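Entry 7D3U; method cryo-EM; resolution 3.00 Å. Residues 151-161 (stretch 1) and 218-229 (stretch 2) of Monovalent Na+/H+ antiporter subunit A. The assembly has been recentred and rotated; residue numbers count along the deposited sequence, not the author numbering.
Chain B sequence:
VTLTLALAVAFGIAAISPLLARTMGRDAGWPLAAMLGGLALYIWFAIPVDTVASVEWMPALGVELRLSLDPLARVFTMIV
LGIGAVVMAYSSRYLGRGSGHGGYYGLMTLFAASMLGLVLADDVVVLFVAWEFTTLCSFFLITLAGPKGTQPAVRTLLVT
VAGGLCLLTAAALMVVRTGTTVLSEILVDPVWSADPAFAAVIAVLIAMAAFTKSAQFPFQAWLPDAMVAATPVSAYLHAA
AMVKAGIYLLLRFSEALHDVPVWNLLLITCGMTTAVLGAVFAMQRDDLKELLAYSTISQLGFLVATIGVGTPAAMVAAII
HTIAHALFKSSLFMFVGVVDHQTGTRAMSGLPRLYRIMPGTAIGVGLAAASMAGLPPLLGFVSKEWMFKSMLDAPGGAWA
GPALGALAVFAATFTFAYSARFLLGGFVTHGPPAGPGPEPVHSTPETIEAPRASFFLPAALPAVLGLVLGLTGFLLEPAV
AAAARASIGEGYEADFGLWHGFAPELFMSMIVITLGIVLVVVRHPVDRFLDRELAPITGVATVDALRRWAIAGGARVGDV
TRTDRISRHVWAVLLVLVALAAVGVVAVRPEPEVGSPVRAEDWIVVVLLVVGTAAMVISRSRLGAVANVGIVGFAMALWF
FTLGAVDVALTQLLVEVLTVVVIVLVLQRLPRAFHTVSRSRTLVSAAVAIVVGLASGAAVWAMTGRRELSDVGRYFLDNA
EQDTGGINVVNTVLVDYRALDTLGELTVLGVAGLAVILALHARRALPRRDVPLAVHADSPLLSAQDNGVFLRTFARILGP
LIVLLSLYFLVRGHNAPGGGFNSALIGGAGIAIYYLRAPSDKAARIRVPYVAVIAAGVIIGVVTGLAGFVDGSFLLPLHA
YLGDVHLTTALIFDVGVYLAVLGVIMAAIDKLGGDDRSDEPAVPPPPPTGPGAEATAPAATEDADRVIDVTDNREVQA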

# COMPACT_ATOMS: atom_id res chain seq x y z
N GLN B 151 3.10 2.59 33.44
CA GLN B 151 4.46 2.65 32.94
C GLN B 151 5.29 1.48 33.47
O GLN B 151 6.01 0.85 32.70
CB GLN B 151 5.12 3.99 33.29
CG GLN B 151 6.00 4.54 32.20
CD GLN B 151 5.23 4.83 30.94
OE1 GLN B 151 4.14 5.39 30.98
NE2 GLN B 151 5.79 4.46 29.80
N PRO B 152 5.23 1.16 34.78
CA PRO B 152 5.93 -0.05 35.24
C PRO B 152 5.48 -1.31 34.54
O PRO B 152 6.31 -2.19 34.29
CB PRO B 152 5.59 -0.09 36.74
CG PRO B 152 5.41 1.33 37.09
CD PRO B 152 4.71 1.94 35.92
N ALA B 153 4.19 -1.42 34.20
CA ALA B 153 3.74 -2.60 33.47
C ALA B 153 4.33 -2.65 32.07
O ALA B 153 4.74 -3.72 31.60
CB ALA B 153 2.21 -2.62 33.40
N VAL B 154 4.41 -1.50 31.39
CA VAL B 154 5.00 -1.46 30.06
C VAL B 154 6.47 -1.86 30.13
O VAL B 154 6.95 -2.65 29.31
CB VAL B 154 4.82 -0.07 29.43
CG1 VAL B 154 5.78 0.12 28.28
CG2 VAL B 154 3.39 0.11 28.96
N ARG B 155 7.20 -1.34 31.11
CA ARG B 155 8.61 -1.67 31.23
C ARG B 155 8.80 -3.14 31.60
O ARG B 155 9.73 -3.79 31.11
CB ARG B 155 9.28 -0.76 32.26
CG ARG B 155 9.27 0.69 31.84
CD ARG B 155 10.12 1.54 32.75
NE ARG B 155 9.43 1.88 33.99
CZ ARG B 155 9.05 3.11 34.32
NH1 ARG B 155 9.30 4.12 33.50
NH2 ARG B 155 8.42 3.33 35.46
N THR B 156 7.94 -3.67 32.46
CA THR B 156 8.01 -5.09 32.80
C THR B 156 7.79 -5.96 31.57
O THR B 156 8.55 -6.89 31.32
CB THR B 156 6.98 -5.42 33.88
OG1 THR B 156 7.47 -5.01 35.16
CG2 THR B 156 6.69 -6.91 33.91
N LEU B 157 6.75 -5.65 30.79
CA LEU B 157 6.50 -6.43 29.58
C LEU B 157 7.67 -6.32 28.61
O LEU B 157 8.10 -7.33 28.04
CB LEU B 157 5.21 -5.96 28.92
CG LEU B 157 4.75 -6.80 27.73
CD1 LEU B 157 4.64 -8.26 28.13
CD2 LEU B 157 3.42 -6.29 27.19
N LEU B 158 8.21 -5.12 28.43
CA LEU B 158 9.31 -4.94 27.49
C LEU B 158 10.55 -5.72 27.92
O LEU B 158 11.18 -6.40 27.11
CB LEU B 158 9.64 -3.46 27.34
CG LEU B 158 8.76 -2.68 26.37
CD1 LEU B 158 9.16 -1.22 26.34
CD2 LEU B 158 8.84 -3.28 24.98
N VAL B 159 10.90 -5.65 29.21
CA VAL B 159 12.13 -6.29 29.67
C VAL B 159 11.96 -7.81 29.71
O VAL B 159 12.89 -8.55 29.37
CB VAL B 159 12.55 -5.73 31.03
CG1 VAL B 159 13.79 -6.43 31.53
CG2 VAL B 159 12.82 -4.24 30.92
N THR B 160 10.78 -8.29 30.09
CA THR B 160 10.58 -9.74 30.15
C THR B 160 10.23 -10.34 28.80
O THR B 160 10.19 -11.57 28.68
CB THR B 160 9.49 -10.09 31.16
OG1 THR B 160 8.24 -9.53 30.74
CG2 THR B 160 9.85 -9.54 32.53
N VAL B 161 9.97 -9.52 27.78
CA VAL B 161 9.85 -10.05 26.43
C VAL B 161 11.19 -10.00 25.71
O VAL B 161 11.55 -10.94 24.99
CB VAL B 161 8.77 -9.27 25.65
CG1 VAL B 161 9.06 -9.27 24.17
CG2 VAL B 161 7.41 -9.88 25.92
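Stretch 2, residues 218-229: PFQAWLPDAMVA

Residues 151-161 lie within a continuous helix that begins earlier in the chain and runs on beyond it. Stretch 2 is less regular. Residues 223-225 have helical phi/psi but lack the regular helical bonds. Weak backbone bonds join Trp222 N to Gln220 O (3.1 Å) and Ala226 N to Trp222 O (3.4 Å). The two stretches run in opposite directions: Pro152 pairs with Ala226 (CA to CA 5.5 Å), Thr156 with Trp222 (CA to CA 5.4 Å) and Val159 with Phe219 (CA to CA 7.0 Å). The contact buries 452 Å², both sides summed.

Trp222 has the largest covered area. Its CA-to-CB bond points toward the helix, with chi1 in p. Thr160 CG2 sits over one face of the indole, 4.2 Å from the centroid of the six-membered ring, a CH-pi contact. Val159 CG1 packs 3.6 Å from Trp222 CD1 and 3.7 Å from Phe219 CB, so one methyl touches both aromatic residues. Thr156 OG1 lies 3.4 Å from Trp222 CE3. The same hydroxyl donates a weak hydrogen bond to Pro152 O (3.2 Å), within its own helix.

Charge pairing occurs nearer Pro152. Arg155 NE forms a salt bridge to Asp225 OD2 at 3.4 Å, and the hydrogen bond in it is weak. Pro152 CB lies 3.8 Å from Asp225 O, and Pro152 CG 4.0 Å from Val228 CG2.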

# COMPACT_ATOMS: atom_id res chain seq x y z
N PRO B 218 21.69 -6.63 34.88
CA PRO B 218 21.37 -5.59 33.89
C PRO B 218 19.89 -5.22 33.88
O PRO B 218 19.54 -4.07 33.63
CB PRO B 218 21.80 -6.22 32.56
CG PRO B 218 22.40 -7.57 32.91
CD PRO B 218 21.82 -7.94 34.22
N PHE B 219 19.03 -6.20 34.15
CA PHE B 219 17.59 -6.03 34.00
C PHE B 219 16.87 -5.95 35.34
O PHE B 219 15.68 -6.27 35.42
CB PHE B 219 17.01 -7.18 33.17
CG PHE B 219 17.92 -7.65 32.08
CD1 PHE B 219 17.87 -7.07 30.82
CD2 PHE B 219 18.82 -8.68 32.29
CE1 PHE B 219 18.71 -7.50 29.81
CE2 PHE B 219 19.65 -9.12 31.29
CZ PHE B 219 19.60 -8.53 30.05
N GLN B 220 17.56 -5.52 36.40
CA GLN B 220 16.93 -5.47 37.72
C GLN B 220 15.90 -4.36 37.84
O GLN B 220 15.17 -4.33 38.84
CB GLN B 220 17.99 -5.29 38.81
CG GLN B 220 19.01 -4.20 38.54
CD GLN B 220 20.22 -4.29 39.46
OE1 GLN B 220 21.08 -5.14 39.28
NE2 GLN B 220 20.28 -3.41 40.44
N ALA B 221 15.81 -3.45 36.88
CA ALA B 221 14.95 -2.27 37.02
C ALA B 221 13.55 -2.50 36.47
O ALA B 221 13.03 -1.71 35.69
CB ALA B 221 15.61 -1.08 36.35
N TRP B 222 12.92 -3.61 36.87
CA TRP B 222 11.48 -3.77 36.67
C TRP B 222 10.78 -4.40 37.86
O TRP B 222 9.55 -4.37 37.90
CB TRP B 222 11.18 -4.58 35.41
CG TRP B 222 11.57 -6.02 35.47
CD1 TRP B 222 12.71 -6.58 34.99
CD2 TRP B 222 10.80 -7.10 36.03
NE1 TRP B 222 12.71 -7.93 35.23
CE2 TRP B 222 11.55 -8.27 35.86
CE3 TRP B 222 9.55 -7.18 36.66
CZ2 TRP B 222 11.10 -9.51 36.30
CZ3 TRP B 222 9.11 -8.40 37.09
CH2 TRP B 222 9.88 -9.56 36.91
N LEU B 223 11.51 -4.97 38.81
CA LEU B 223 10.93 -5.52 40.03
C LEU B 223 10.65 -4.42 41.06
O LEU B 223 9.56 -4.42 41.65
CB LEU B 223 11.84 -6.59 40.62
CG LEU B 223 11.17 -7.77 41.32
CD1 LEU B 223 9.99 -8.25 40.52
CD2 LEU B 223 12.16 -8.89 41.53
N PRO B 224 11.57 -3.49 41.31
CA PRO B 224 11.29 -2.46 42.33
C PRO B 224 10.10 -1.57 42.02
O PRO B 224 9.46 -1.07 42.95
CB PRO B 224 12.60 -1.66 42.39
CG PRO B 224 13.62 -2.63 41.97
CD PRO B 224 12.98 -3.41 40.88
N ASP B 225 9.79 -1.33 40.75
CA ASP B 225 8.66 -0.47 40.41
C ASP B 225 7.37 -1.24 40.17
O ASP B 225 6.29 -0.70 40.43
CB ASP B 225 8.98 0.39 39.19
CG ASP B 225 9.34 -0.43 37.97
OD1 ASP B 225 9.42 -1.66 38.09
OD2 ASP B 225 9.55 0.17 36.89
N ALA B 226 7.45 -2.50 39.74
CA ALA B 226 6.25 -3.32 39.60
C ALA B 226 5.60 -3.55 40.96
O ALA B 226 4.55 -4.18 41.05
CB ALA B 226 6.59 -4.66 38.94
N MET B 227 6.24 -3.03 42.01
CA MET B 227 5.64 -3.01 43.34
C MET B 227 4.42 -2.10 43.42
O MET B 227 3.73 -2.12 44.44
CB MET B 227 6.68 -2.58 44.36
CG MET B 227 7.91 -3.45 44.38
SD MET B 227 7.52 -5.18 44.67
CE MET B 227 6.49 -5.03 46.12
N VAL B 228 4.15 -1.31 42.37
CA VAL B 228 2.95 -0.48 42.37
C VAL B 228 1.68 -1.32 42.40
O VAL B 228 0.61 -0.80 42.73
CB VAL B 228 2.95 0.45 41.15
CG1 VAL B 228 4.08 1.46 41.25
CG2 VAL B 228 3.10 -0.37 39.88
N ALA B 229 1.78 -2.60 42.07
CA ALA B 229 0.61 -3.47 42.05
C ALA B 229 0.26 -3.92 43.47
O ALA B 229 1.02 -3.72 44.42
CB ALA B 229 0.86 -4.68 41.16